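Local structure of AT-less polyketide synthase (4QYR) at residues M151-I156 and S166-T171; S176-H181 and S265-G270; A286-A291 and N319-A324. The protein probably catalyses condensation of acyl chains on carrier proteins, as a ketosynthase domain of the AT-less polyketide synthase that builds isomigrastatin. All coordinates share one frame; numbering follows the deposited sequence.

Contact 1: residues M151-I156 and S166-T171; sequences MLANRI and SEPVDT
Ser166 holds OG anti to its backbone N (chi1 -172°), which sets the hydroxyl against helix 149-160 beside the methyl of Ala153, and Asn154 carries CG anti to its own carbonyl carbon (chi1 -60°), near that same oxygen. Ser166 OG is 3.4 Å from Ala153 CB and lies 3.1 Å from Ala153 O, but the geometry is poor and the two are close without a hydrogen bond. The clear partner of this hydroxyl is Ser157 OG, one helical turn past Ala153. Asn154 reaches in beside it, with CG 4.0 Å from Ser166 OG.

Ala153 is the apolar centre. Its CB points at the strand and rests on the backbone where Glu167 passes into Pro168, 3.5 Å from Glu167 C, with Pro168 CD alongside at 3.9 Å. A methyl permits such nearness of main chains: CA of Ala153 and CA of Glu167 are 5.5 Å apart, and the segment axes approach to 6.4 Å, running nearly antiparallel at 151°. Glu167 CB points away from the helix, and its carboxylate forms a salt bridge with Arg182 of the second subunit.

Every touching residue is buried. The strand is hydrogen-bonded to 117-122 through Glu167 and Val169, and Leu152 and Ile156 reach across to Phe121 of that strand. A helix lying close against the strand that is outermost in this chain's sheet, and that leads into helix 175-189, is consistent with the N-terminal half of the thiolase fold shared by ketosynthases.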
loop_
_atom_site.group_PDB
_atom_site.type_symbol
_atom_site.label_atom_id
_atom_site.label_comp_id
_atom_site.label_asym_id
_atom_site.label_seq_id
_atom_site.Cartn_x
_atom_site.Cartn_y
_atom_site.Cartn_z
HETATM N N MSE A 151 -3.078 -0.648 10.950
HETATM C CA MSE A 151 -2.858 -1.407 12.169
HETATM C C MSE A 151 -2.799 -2.892 11.910
HETATM O O MSE A 151 -2.031 -3.612 12.553
HETATM C CB MSE A 151 -3.929 -1.091 13.207
HETATM C CG MSE A 151 -3.579 0.150 14.022
HETATM SE SE MSE A 151 -1.778 0.023 14.786
HETATM C CE MSE A 151 -1.604 1.865 15.322
ATOM N N LEU A 152 -3.590 -3.346 10.955
ATOM C CA LEU A 152 -3.542 -4.736 10.573
ATOM C C LEU A 152 -2.092 -5.163 10.349
ATOM O O LEU A 152 -1.649 -6.166 10.891
ATOM C CB LEU A 152 -4.370 -4.973 9.324
ATOM C CG LEU A 152 -4.680 -6.423 8.968
ATOM C CD1 LEU A 152 -5.889 -6.435 8.065
ATOM C CD2 LEU A 152 -3.535 -7.056 8.270
ATOM N N ALA A 153 -1.352 -4.384 9.570
ATOM C CA ALA A 153 0.032 -4.727 9.269
ATOM C C ALA A 153 0.934 -4.405 10.450
ATOM O O ALA A 153 1.708 -5.251 10.886
ATOM C CB ALA A 153 0.509 -3.992 8.013
ATOM N N ASN A 154 0.831 -3.190 10.975
ATOM C CA ASN A 154 1.773 -2.746 11.994
ATOM C C ASN A 154 1.683 -3.577 13.279
ATOM O O ASN A 154 2.695 -3.883 13.909
ATOM C CB ASN A 154 1.564 -1.259 12.313
ATOM C CG ASN A 154 1.762 -0.350 11.094
ATOM O OD1 ASN A 154 2.433 -0.705 10.125
ATOM N ND2 ASN A 154 1.188 0.838 11.157
ATOM N N ARG A 155 0.477 -3.964 13.661
ATOM C CA ARG A 155 0.330 -4.783 14.857
ATOM C C ARG A 155 1.111 -6.098 14.673
ATOM O O ARG A 155 1.668 -6.642 15.627
ATOM C CB ARG A 155 -1.151 -5.033 15.160
ATOM C CG ARG A 155 -1.419 -5.976 16.302
ATOM C CD ARG A 155 -2.693 -5.609 17.040
ATOM N NE ARG A 155 -3.654 -4.940 16.163
ATOM C CZ ARG A 155 -4.486 -3.983 16.571
ATOM N NH1 ARG A 155 -4.474 -3.568 17.842
ATOM N NH2 ARG A 155 -5.322 -3.431 15.710
ATOM N N ILE A 156 1.191 -6.591 13.444
ATOM C CA ILE A 156 1.936 -7.818 13.191
ATOM C C ILE A 156 3.423 -7.584 13.375
ATOM O O ILE A 156 4.100 -8.358 14.039
ATOM C CB ILE A 156 1.683 -8.366 11.775
ATOM C CG1 ILE A 156 0.302 -9.023 11.707
ATOM C CG2 ILE A 156 2.734 -9.398 11.403
ATOM C CD1 ILE A 156 -0.304 -9.039 10.295
ATOM N N SER A 166 6.199 -2.280 6.834
ATOM C CA SER A 166 4.926 -2.852 7.278
ATOM C C SER A 166 3.758 -2.145 6.595
ATOM O O SER A 166 3.440 -1.014 6.916
ATOM C CB SER A 166 4.787 -2.727 8.794
ATOM O OG SER A 166 3.656 -3.439 9.296
ATOM N N GLU A 167 3.109 -2.812 5.655
ATOM C CA GLU A 167 2.077 -2.167 4.852
ATOM C C GLU A 167 0.824 -3.013 4.673
ATOM O O GLU A 167 0.894 -4.207 4.365
ATOM C CB GLU A 167 2.640 -1.814 3.484
ATOM C CG GLU A 167 3.613 -0.653 3.542
ATOM C CD GLU A 167 4.732 -0.756 2.514
ATOM O OE1 GLU A 167 4.857 -1.833 1.859
ATOM O OE2 GLU A 167 5.474 0.251 2.357
ATOM N N PRO A 168 -0.335 -2.391 4.874
ATOM C CA PRO A 168 -1.546 -2.920 4.257
ATOM C C PRO A 168 -1.499 -2.687 2.752
ATOM O O PRO A 168 -0.858 -1.745 2.272
ATOM C CB PRO A 168 -2.660 -2.118 4.908
ATOM C CG PRO A 168 -2.022 -0.875 5.337
ATOM C CD PRO A 168 -0.580 -1.153 5.613
ATOM N N VAL A 169 -2.145 -3.566 2.010
ATOM C CA VAL A 169 -2.299 -3.368 0.583
ATOM C C VAL A 169 -3.785 -3.359 0.216
ATOM O O VAL A 169 -4.529 -4.287 0.581
ATOM C CB VAL A 169 -1.589 -4.452 -0.208
ATOM C CG1 VAL A 169 -1.950 -4.324 -1.673
ATOM C CG2 VAL A 169 -0.087 -4.353 -0.002
ATOM N N ASP A 170 -4.221 -2.303 -0.473
ATOM C CA ASP A 170 -5.619 -2.201 -0.903
ATOM C C ASP A 170 -5.673 -1.920 -2.390
ATOM O O ASP A 170 -5.674 -0.767 -2.800
ATOM C CB ASP A 170 -6.379 -1.103 -0.136
ATOM C CG ASP A 170 -7.901 -1.141 -0.382
ATOM O OD1 ASP A 170 -8.366 -1.990 -1.175
ATOM O OD2 ASP A 170 -8.631 -0.301 0.200
ATOM N N THR A 171 -5.704 -2.978 -3.194
ATOM C CA THR A 171 -5.900 -2.823 -4.626
ATOM C C THR A 171 -7.205 -3.517 -5.014
ATOM O O THR A 171 -7.362 -3.996 -6.153
ATOM C CB THR A 171 -4.722 -3.392 -5.429
ATOM O OG1 THR A 171 -4.653 -4.805 -5.215
ATOM C CG2 THR A 171 -3.419 -2.744 -4.997
#

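Contact 2: residues S176-H181 and S265-G270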
loop_
_atom_site.group_PDB
_atom_site.type_symbol
_atom_site.label_atom_id
_atom_site.label_comp_id
_atom_site.label_asym_id
_atom_site.label_seq_id
_atom_site.Cartn_x
_atom_site.Cartn_y
_atom_site.Cartn_z
ATOM N N SER A 176 -4.120 -9.229 -2.130
ATOM C CA SER A 176 -3.154 -10.205 -1.652
ATOM C C SER A 176 -2.165 -10.627 -2.746
ATOM O O SER A 176 -1.023 -10.950 -2.441
ATOM C CB SER A 176 -3.855 -11.428 -1.063
ATOM O OG SER A 176 -4.466 -12.221 -2.068
ATOM N N LEU A 177 -2.545 -10.593 -4.019
ATOM C CA LEU A 177 -1.538 -10.971 -5.016
ATOM C C LEU A 177 -0.467 -9.875 -5.126
ATOM O O LEU A 177 0.728 -10.153 -5.167
ATOM C CB LEU A 177 -2.164 -11.262 -6.388
ATOM C CG LEU A 177 -1.321 -12.329 -7.102
ATOM C CD1 LEU A 177 -1.070 -13.482 -6.152
ATOM C CD2 LEU A 177 -1.948 -12.841 -8.380
ATOM N N VAL A 178 -0.902 -8.623 -5.147
ATOM C CA VAL A 178 0.024 -7.504 -5.087
ATOM C C VAL A 178 0.942 -7.543 -3.836
ATOM O O VAL A 178 2.129 -7.208 -3.905
ATOM C CB VAL A 178 -0.748 -6.208 -5.107
ATOM C CG1 VAL A 178 0.206 -5.047 -5.137
ATOM C CG2 VAL A 178 -1.666 -6.198 -6.324
ATOM N N ALA A 179 0.386 -7.951 -2.700
ATOM C CA ALA A 179 1.179 -8.170 -1.505
ATOM C C ALA A 179 2.349 -9.073 -1.815
ATOM O O ALA A 179 3.507 -8.701 -1.637
ATOM C CB ALA A 179 0.333 -8.786 -0.412
ATOM N N LEU A 180 2.029 -10.270 -2.282
ATOM C CA LEU A 180 3.045 -11.247 -2.632
ATOM C C LEU A 180 4.082 -10.613 -3.543
ATOM O O LEU A 180 5.276 -10.833 -3.385
ATOM C CB LEU A 180 2.404 -12.443 -3.309
ATOM C CG LEU A 180 3.329 -13.594 -3.658
ATOM C CD1 LEU A 180 4.021 -14.094 -2.416
ATOM C CD2 LEU A 180 2.550 -14.717 -4.325
ATOM N N HIS A 181 3.622 -9.776 -4.463
ATOM C CA HIS A 181 4.508 -9.156 -5.436
ATOM C C HIS A 181 5.434 -8.127 -4.777
ATOM O O HIS A 181 6.609 -8.017 -5.129
ATOM C CB HIS A 181 3.687 -8.506 -6.562
ATOM C CG HIS A 181 4.488 -7.606 -7.446
ATOM N ND1 HIS A 181 5.310 -8.077 -8.443
ATOM C CD2 HIS A 181 4.607 -6.256 -7.472
ATOM C CE1 HIS A 181 5.903 -7.061 -9.046
ATOM N NE2 HIS A 181 5.498 -5.944 -8.471
ATOM N N SER A 265 6.764 -12.264 -11.662
ATOM C CA SER A 265 5.796 -11.504 -10.899
ATOM C C SER A 265 5.676 -10.103 -11.470
ATOM O O SER A 265 6.687 -9.430 -11.656
ATOM C CB SER A 265 6.246 -11.467 -9.439
ATOM O OG SER A 265 5.688 -10.386 -8.729
ATOM N N ALA A 266 4.455 -9.657 -11.756
ATOM C CA ALA A 266 4.265 -8.306 -12.296
ATOM C C ALA A 266 2.963 -7.688 -11.826
ATOM O O ALA A 266 2.025 -8.415 -11.521
ATOM C CB ALA A 266 4.309 -8.331 -13.826
ATOM N N GLU A 267 2.908 -6.355 -11.763
ATOM C CA GLU A 267 1.647 -5.639 -11.525
ATOM C C GLU A 267 1.566 -4.432 -12.447
ATOM O O GLU A 267 2.584 -3.909 -12.875
ATOM C CB GLU A 267 1.507 -5.197 -10.062
ATOM C CG GLU A 267 2.155 -3.862 -9.776
ATOM C CD GLU A 267 1.895 -3.322 -8.362
ATOM O OE1 GLU A 267 2.887 -3.081 -7.629
ATOM O OE2 GLU A 267 0.716 -3.115 -7.985
ATOM N N ASN A 268 0.353 -4.013 -12.780
ATOM C CA ASN A 268 0.149 -2.849 -13.644
ATOM C C ASN A 268 -1.262 -2.349 -13.480
ATOM O O ASN A 268 -2.034 -2.936 -12.746
ATOM C CB ASN A 268 0.438 -3.170 -15.116
ATOM C CG ASN A 268 -0.696 -3.945 -15.816
ATOM O OD1 ASN A 268 -1.642 -4.430 -15.187
ATOM N ND2 ASN A 268 -0.568 -4.089 -17.137
ATOM N N HIS A 269 -1.617 -1.269 -14.148
ATOM C CA HIS A 269 -2.979 -0.816 -14.016
ATOM C C HIS A 269 -3.598 -0.704 -15.381
ATOM O O HIS A 269 -2.910 -0.476 -16.366
ATOM C CB HIS A 269 -3.069 0.516 -13.283
ATOM C CG HIS A 269 -4.476 0.974 -13.055
ATOM N ND1 HIS A 269 -5.175 1.725 -13.976
ATOM C CD2 HIS A 269 -5.317 0.788 -12.010
ATOM C CE1 HIS A 269 -6.383 1.981 -13.507
ATOM N NE2 HIS A 269 -6.498 1.420 -12.319
ATOM N N GLY A 270 -4.912 -0.869 -15.419
ATOM C CA GLY A 270 -5.666 -0.875 -16.655
ATOM C C GLY A 270 -5.697 0.416 -17.445
ATOM O O GLY A 270 -5.853 0.360 -18.655
HETATM O O HOH W 1 5.256 -3.403 -9.069
#
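Val178 and His181 of helix 175-189 meet Ser265 and Glu267 of strand 260-269 where the two segment axes come within 8.5 Å, their N-to-C directions 125° apart. The backbones draw nearest at the far end of 176-181, where His181 CA and Ser265 CA are 6.1 Å apart. CB of His181 points toward the strand and CG is anti to the backbone N (chi1 168°); the ring lies against the strand. ND1 is directed at Ser265 OG as a donor, but the modelled 2.4 Å between His181 ND1 and Ser265 OG is too short for a normal hydrogen bond, and its detail is doubtful. One face of the imidazole looks onto the strand backbone, with Ala266 C and Glu267 N above it, both displaced toward the rim.

This helix belongs to the central helical layer of the thiolase fold, in which two sheets enclose a pair of buried helices: Leu177 and Leu180 pack on Val363 of helix 358-372, and Leu180 also reaches strand 239-247. Strand 260-269 lies in the sheet next to it, bonded to strand 428-435 through Ala266 and Asn268.

Glu267 crosses His181 at about a right angle, its chain extended beyond CG. Its OE1 is 3.6 Å from His181 CD2, and a water joins the two groups: it is 2.6 Å from His181 NE2 and donates to Glu267 OE1 at 2.8 Å. The same OE1 forms a salt bridge with Arg182. Glu267 OE2 lies against the Val178 methyl CG1 at 3.5 Å and close to Glu167 of the second subunit, a proximity of like charges probably eased by Arg182 of the same chain.

Contact 3: residues A286-A291 and N319-A324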
loop_
_atom_site.group_PDB
_atom_site.type_symbol
_atom_site.label_atom_id
_atom_site.label_comp_id
_atom_site.label_asym_id
_atom_site.label_seq_id
_atom_site.Cartn_x
_atom_site.Cartn_y
_atom_site.Cartn_z
ATOM N N ALA A 286 -0.470 -7.371 -21.356
ATOM C CA ALA A 286 0.814 -6.702 -21.154
ATOM C C ALA A 286 1.426 -7.118 -19.834
ATOM O O ALA A 286 2.635 -7.281 -19.723
ATOM C CB ALA A 286 0.638 -5.227 -21.206
ATOM N N LEU A 287 0.548 -7.299 -18.851
ATOM C CA LEU A 287 0.882 -7.765 -17.516
ATOM C C LEU A 287 1.554 -9.110 -17.533
ATOM O O LEU A 287 2.642 -9.277 -17.008
ATOM C CB LEU A 287 -0.382 -7.866 -16.665
ATOM C CG LEU A 287 -0.251 -8.490 -15.280
ATOM C CD1 LEU A 287 0.265 -7.445 -14.313
ATOM C CD2 LEU A 287 -1.565 -9.021 -14.797
ATOM N N ILE A 288 0.872 -10.084 -18.120
ATOM C CA ILE A 288 1.363 -11.452 -18.175
ATOM C C ILE A 288 2.704 -11.536 -18.874
ATOM O O ILE A 288 3.633 -12.142 -18.330
ATOM C CB ILE A 288 0.353 -12.358 -18.868
ATOM C CG1 ILE A 288 -0.884 -12.459 -17.984
ATOM C CG2 ILE A 288 0.937 -13.741 -19.096
ATOM C CD1 ILE A 288 -2.102 -12.805 -18.731
ATOM N N GLN A 289 2.819 -10.906 -20.043
ATOM C CA GLN A 289 4.085 -10.888 -20.769
ATOM C C GLN A 289 5.205 -10.326 -19.929
ATOM O O GLN A 289 6.345 -10.785 -20.001
ATOM C CB GLN A 289 3.958 -10.077 -22.040
ATOM C CG GLN A 289 2.779 -10.501 -22.845
ATOM C CD GLN A 289 2.805 -9.940 -24.228
ATOM O OE1 GLN A 289 3.844 -9.476 -24.703
ATOM N NE2 GLN A 289 1.661 -9.976 -24.898
ATOM N N ASP A 290 4.866 -9.319 -19.139
ATOM C CA ASP A 290 5.807 -8.714 -18.223
ATOM C C ASP A 290 6.288 -9.755 -17.189
ATOM O O ASP A 290 7.481 -9.890 -16.939
ATOM C CB ASP A 290 5.147 -7.505 -17.562
ATOM C CG ASP A 290 6.097 -6.700 -16.716
ATOM O OD1 ASP A 290 7.314 -6.921 -16.849
ATOM O OD2 ASP A 290 5.627 -5.846 -15.918
ATOM N N ALA A 291 5.362 -10.517 -16.612
ATOM C CA ALA A 291 5.719 -11.429 -15.536
ATOM C C ALA A 291 6.379 -12.656 -16.097
ATOM O O ALA A 291 7.192 -13.308 -15.427
ATOM C CB ALA A 291 4.507 -11.821 -14.735
ATOM N N ASN A 319 -8.946 -14.785 -23.405
ATOM C CA ASN A 319 -8.397 -14.328 -24.669
ATOM C C ASN A 319 -7.121 -13.539 -24.444
ATOM O O ASN A 319 -6.197 -13.628 -25.228
ATOM C CB ASN A 319 -9.408 -13.490 -25.434
ATOM C CG ASN A 319 -10.509 -14.323 -26.039
ATOM O OD1 ASN A 319 -10.261 -15.282 -26.776
ATOM N ND2 ASN A 319 -11.745 -13.969 -25.724
ATOM N N ALA A 320 -7.055 -12.770 -23.363
ATOM C CA ALA A 320 -5.852 -11.987 -23.100
ATOM C C ALA A 320 -4.672 -12.915 -22.791
ATOM O O ALA A 320 -3.531 -12.663 -23.173
ATOM C CB ALA A 320 -6.091 -11.023 -21.965
ATOM N N LEU A 321 -4.976 -14.003 -22.107
ATOM C CA LEU A 321 -4.004 -15.019 -21.762
ATOM C C LEU A 321 -3.476 -15.704 -23.017
ATOM O O LEU A 321 -2.278 -15.933 -23.167
ATOM C CB LEU A 321 -4.670 -16.020 -20.834
ATOM C CG LEU A 321 -3.884 -16.930 -19.911
ATOM C CD1 LEU A 321 -2.799 -16.147 -19.248
ATOM C CD2 LEU A 321 -4.855 -17.458 -18.868
ATOM N N ASP A 322 -4.389 -16.024 -23.927
ATOM C CA ASP A 322 -4.021 -16.620 -25.194
ATOM C C ASP A 322 -3.143 -15.675 -25.983
ATOM O O ASP A 322 -2.083 -16.049 -26.478
ATOM C CB ASP A 322 -5.263 -16.974 -26.011
ATOM C CG ASP A 322 -4.960 -17.961 -27.123
ATOM O OD1 ASP A 322 -4.159 -18.898 -26.879
ATOM O OD2 ASP A 322 -5.521 -17.816 -28.233
ATOM N N SER A 323 -3.602 -14.439 -26.084
ATOM C CA SER A 323 -2.906 -13.397 -26.817
ATOM C C SER A 323 -1.479 -13.207 -26.304
ATOM O O SER A 323 -0.550 -12.997 -27.075
ATOM C CB SER A 323 -3.699 -12.099 -26.714
ATOM O OG SER A 323 -2.960 -11.011 -27.218
ATOM N N ALA A 324 -1.319 -13.318 -24.993
ATOM C CA ALA A 324 -0.026 -13.155 -24.335
ATOM C C ALA A 324 0.943 -14.312 -24.573
ATOM O O ALA A 324 2.101 -14.089 -24.907
ATOM C CB ALA A 324 -0.235 -12.971 -22.854
#
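Ala324, whose methyl receives both Ile288 and Gln289 from helix 281-291, sits in a regular helical turn, with Ala324 N bonded to Ala320 O at 2.9 Å. No hydrogen bond joins the two segments, so what holds them is mainly contact between carbon atoms. The CB of Ala324 points at the neighbouring helix, 4.0 Å from Ile288 CG2 and 3.9 Å from Gln289 CG; the two side chains thus meet a single methyl from adjacent positions on 286-291.

Ile288 divides its contact between its two branches. CG2 is anti to the backbone N (chi1 -67°, measured to CG1) and serves Ala324, while the other branch runs on to CD1, which meets Leu321 CD1 at 3.5 Å. The isoleucine and leucine side chains cross at about a right angle. Leu321 starts out away from the partner helix, and it is the CD1 branch that comes back across to touch Ile288. Beyond this pair the apolar region continues, with His431 and Tyr325 packing on Ile288 and Phe394 on Leu321.

Gln289, partly exposed, is extended beyond CG. Its amide nitrogen reaches Ala324, with NE2 3.6 Å from Ala324 CA, and its side chain also touches Ala327 of helix 313-331.

The segment axes are 9.0 Å apart at closest and cross at -45°. The closest CA pair, Gln289 and Ala324, is separated by 5.9 Å. Leu287 and Ala291 lean from helix 281-291 onto strands 260-269 and 428-435. Neighbouring helices laid over a sheet in this way are characteristic of an outer helical layer, here that of the C-terminal half of the thiolase fold.

How the contacts relate
All three contacts are largely buried: contact 1 wholly so, contact 2 apart from Ser265, while Gln289 and Ser323 of contact 3 are partly exposed. Contacts 1 and 2 follow each other along the chain: strand 166-169 leads into helix 175-189, and Val169 and Thr171 pack on Val178. Both also reach the second subunit, where Glu167 of one chain nears Glu267 of the other. Contact 3 shares no element with them but rests on contact 2, since Leu287 and Ala291 touch strand 260-269; it meets no other subunit. The chemistry changes accordingly: a methyl with a serine hydroxyl in contact 1, an imidazole, carboxylate and water in contact 2, and mainly aliphatic groups in contact 3.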